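Local coordinates for protein transcriptional regulator Tm0710 (Thermotoga maritima, PDB 2A61) that probably binds DNA as a dimer to regulate transcription, as a winged helix-turn-helix regulator of the MarR family, at the interface of chains A and B. Numbering follows the deposited sequence. Chains: chain A/B, transcriptional regulator Tm0710.

Contact 1: the interface of chains A and B. Residues chain A 133, 137; chain B 119, 123, 127.
B:Lys123 reaches across the interface of chains A and B to the carboxylate of A:Glu133, and the two side chains come from opposite directions. This is a helix-to-helix patch of what is probably the biological dimer, as in MarR regulators. Both residues lie on copies of helix 121-141. The lysine can be followed outward from its backbone. CB and CG make no near contact with chain A among the residues described. CG stands anti to the backbone N (chi1 -166°), and the chain runs on to CD. CD of B:Lys123 lies 3.6 Å from the carboxylate oxygen OE2 of A:Glu133. At chi3 the chain bends (-69°). CE of B:Lys123 then passes 3.9 Å from OE1 of A:Glu133. The ammonium nitrogen NZ of B:Lys123 ends 2.9 Å from OE1 of A:Glu133, in a hydrogen bond that is also a salt bridge. OE1 takes it with its syn lone pair, on the side of the other oxygen. OE2 of A:Glu133 is less close to the nitrogen, at 4.0 Å from NZ of B:Lys123. The bend thus lays the aliphatic end of the lysine beside the carboxylate and turns the charge onto one oxygen. The pairing is likely to offset both charges at the interface. One helical turn further along chain A, A:Val137 makes a small apolar contact. B:Leu119, the last residue of helix 95-119, meets it obliquely. The CG2 methyl of A:Val137 lies 3.9 Å from CD2 of B:Leu119.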
# COMPACT_ATOMS: atom_id res chain seq x y z
N GLU A 133 7.53 -20.53 1.06
CA GLU A 133 6.32 -21.34 1.18
C GLU A 133 5.04 -20.54 1.24
O GLU A 133 4.07 -20.87 0.55
CB GLU A 133 6.39 -22.24 2.41
CG GLU A 133 7.33 -23.39 2.25
CD GLU A 133 7.07 -24.43 3.32
OE1 GLU A 133 6.50 -25.48 2.97
OE2 GLU A 133 7.35 -24.15 4.50
N VAL A 137 1.95 -20.53 -1.57
CA VAL A 137 0.54 -20.77 -1.28
C VAL A 137 -0.32 -19.59 -1.66
O VAL A 137 -1.42 -19.76 -2.18
CB VAL A 137 0.26 -21.19 0.20
CG1 VAL A 137 -1.18 -21.62 0.35
CG2 VAL A 137 1.10 -22.35 0.59
N LEU B 119 -0.65 -25.76 4.49
CA LEU B 119 0.59 -26.00 5.26
C LEU B 119 0.43 -27.00 6.42
O LEU B 119 1.39 -27.65 6.83
CB LEU B 119 1.14 -24.66 5.82
CG LEU B 119 1.31 -23.39 4.95
CD1 LEU B 119 1.37 -22.15 5.83
CD2 LEU B 119 2.53 -23.44 4.05
N LYS B 123 3.08 -26.59 11.10
CA LYS B 123 3.86 -25.65 10.29
C LYS B 123 3.29 -24.21 10.35
O LYS B 123 4.04 -23.25 10.40
CB LYS B 123 3.93 -26.14 8.85
CG LYS B 123 4.99 -25.43 7.99
CD LYS B 123 4.77 -25.71 6.51
CE LYS B 123 5.06 -27.18 6.11
NZ LYS B 123 5.00 -27.38 4.62
N ILE B 127 5.41 -21.02 11.54
CA ILE B 127 5.49 -19.84 10.67
C ILE B 127 4.98 -18.61 11.41
O ILE B 127 5.60 -17.56 11.33
CB ILE B 127 4.79 -20.03 9.31
CG1 ILE B 127 5.52 -21.11 8.50
CG2 ILE B 127 4.76 -18.70 8.51
CD1 ILE B 127 5.00 -21.35 7.09

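Contact 2: the interface of chains A and B. Residues chain A 128, 131-132, 135; chain B 10-11, 13-14.
Helix 121-141 of chain A packs against helix 5-23 of chain B, and all the residues in this contact have helical backbone torsions. The patch is a largely aliphatic helix-helix seam of the two chains. B:Ile10 sets two branches against chain A. CD1 of B:Ile10 meets CD1 of A:Leu128 at 3.6 Å, the two side chains crossing at about a right angle. CD1 of B:Ile10 also lies 3.7 Å from CG of A:Lys132, whose extended chain brings CE near it too. CG2 of B:Ile10 sits 4.0 Å from CB of A:Leu131. Here chi1 (-76°) turns the two branches to different sides, and an extended chi2 (153°) carries CD1 out to A:Leu128 and A:Lys132. An alanine in place of B:Ile10 removes CD1 and CG2, and would probably open a gap between helix 5-23 and A:Leu128, A:Lys132 and A:Leu131. B:Ile14 comes in next to it, its CD1 3.7 Å from CD2 of A:Leu131, again roughly at right angles. That leucine methyl group also touches CD1 of B:Leu11. A:Lys135 contributes its aliphatic stem, with CD 3.9 Å from CB of B:Glu13. CB of A:Lys135 packs 3.9 Å from CG1 of B:Ile14. NZ of A:Lys135 is 5.8 Å from OE1 of B:Glu13, so any attraction between the charges acts at a distance. CD1 of B:Ile14 rests 3.5 Å from the backbone O of A:Leu131.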
# COMPACT_ATOMS: atom_id res chain seq x y z
N LEU A 128 13.31 -17.23 5.62
CA LEU A 128 13.20 -17.09 4.17
C LEU A 128 12.52 -18.31 3.53
O LEU A 128 11.64 -18.16 2.68
CB LEU A 128 14.55 -16.75 3.52
CG LEU A 128 14.47 -16.26 2.05
CD1 LEU A 128 13.31 -15.30 1.81
CD2 LEU A 128 15.77 -15.67 1.59
N LEU A 131 8.81 -17.99 4.21
CA LEU A 131 8.22 -16.94 3.37
C LEU A 131 8.08 -17.40 1.93
O LEU A 131 7.11 -17.05 1.26
CB LEU A 131 9.04 -15.63 3.43
CG LEU A 131 9.07 -14.87 4.78
CD1 LEU A 131 10.20 -13.86 4.79
CD2 LEU A 131 7.74 -14.15 5.05
N LYS A 132 9.03 -18.18 1.44
CA LYS A 132 8.90 -18.77 0.10
C LYS A 132 7.68 -19.71 0.03
O LYS A 132 6.87 -19.67 -0.91
CB LYS A 132 10.19 -19.48 -0.29
CG LYS A 132 11.30 -18.56 -0.72
CD LYS A 132 12.59 -19.33 -0.72
CE LYS A 132 13.69 -18.58 -1.38
NZ LYS A 132 14.96 -19.33 -1.18
N LYS A 135 4.61 -17.44 0.16
CA LYS A 135 4.48 -16.78 -1.16
C LYS A 135 3.86 -17.75 -2.19
O LYS A 135 2.98 -17.36 -2.99
CB LYS A 135 5.82 -16.22 -1.62
CG LYS A 135 5.74 -15.44 -2.96
CD LYS A 135 7.08 -14.85 -3.41
CE LYS A 135 7.84 -15.85 -4.32
NZ LYS A 135 7.45 -15.73 -5.74
N ILE B 10 10.85 -11.16 -1.88
CA ILE B 10 9.85 -12.16 -1.56
C ILE B 10 8.83 -11.55 -0.59
O ILE B 10 7.64 -11.75 -0.74
CB ILE B 10 10.51 -13.42 -0.97
CG1 ILE B 10 11.17 -14.24 -2.11
CG2 ILE B 10 9.47 -14.31 -0.27
CD1 ILE B 10 12.35 -15.09 -1.63
N LEU B 11 9.30 -10.76 0.36
CA LEU B 11 8.38 -10.11 1.30
C LEU B 11 7.53 -9.04 0.60
O LEU B 11 6.34 -8.88 0.87
CB LEU B 11 9.19 -9.51 2.46
CG LEU B 11 8.39 -8.94 3.62
CD1 LEU B 11 7.69 -10.11 4.37
CD2 LEU B 11 9.27 -8.06 4.57
N GLU B 13 6.47 -9.19 -2.43
CA GLU B 13 5.46 -9.94 -3.18
C GLU B 13 4.35 -10.42 -2.26
O GLU B 13 3.20 -10.38 -2.65
CB GLU B 13 6.09 -11.10 -3.95
CG GLU B 13 6.88 -10.58 -5.14
CD GLU B 13 5.94 -9.92 -6.18
OE1 GLU B 13 4.99 -10.58 -6.66
OE2 GLU B 13 6.14 -8.73 -6.49
N ILE B 14 4.70 -10.84 -1.05
CA ILE B 14 3.72 -11.30 -0.07
C ILE B 14 2.82 -10.10 0.30
O ILE B 14 1.60 -10.22 0.29
CB ILE B 14 4.41 -11.92 1.20
CG1 ILE B 14 4.92 -13.32 0.89
CG2 ILE B 14 3.45 -11.98 2.41
CD1 ILE B 14 6.07 -13.80 1.78

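Contact 1 and contact 2 have C-alpha centres about 11 Å apart. Helix 121-141 of chain A serves both. A:Glu133 of contact 1 falls between A:Lys132 and A:Lys135 of contact 2, and A:Val137 follows them. Chain B answers with different elements: the end of helix 95-119 and its own helix 121-141 in contact 1, and helix 5-23 in contact 2. One helix of chain A is thus met by three helices of chain B. The two-fold repeats both contacts with the chains exchanged. Together they probably help fix how the two DNA-binding domains are placed in the dimer.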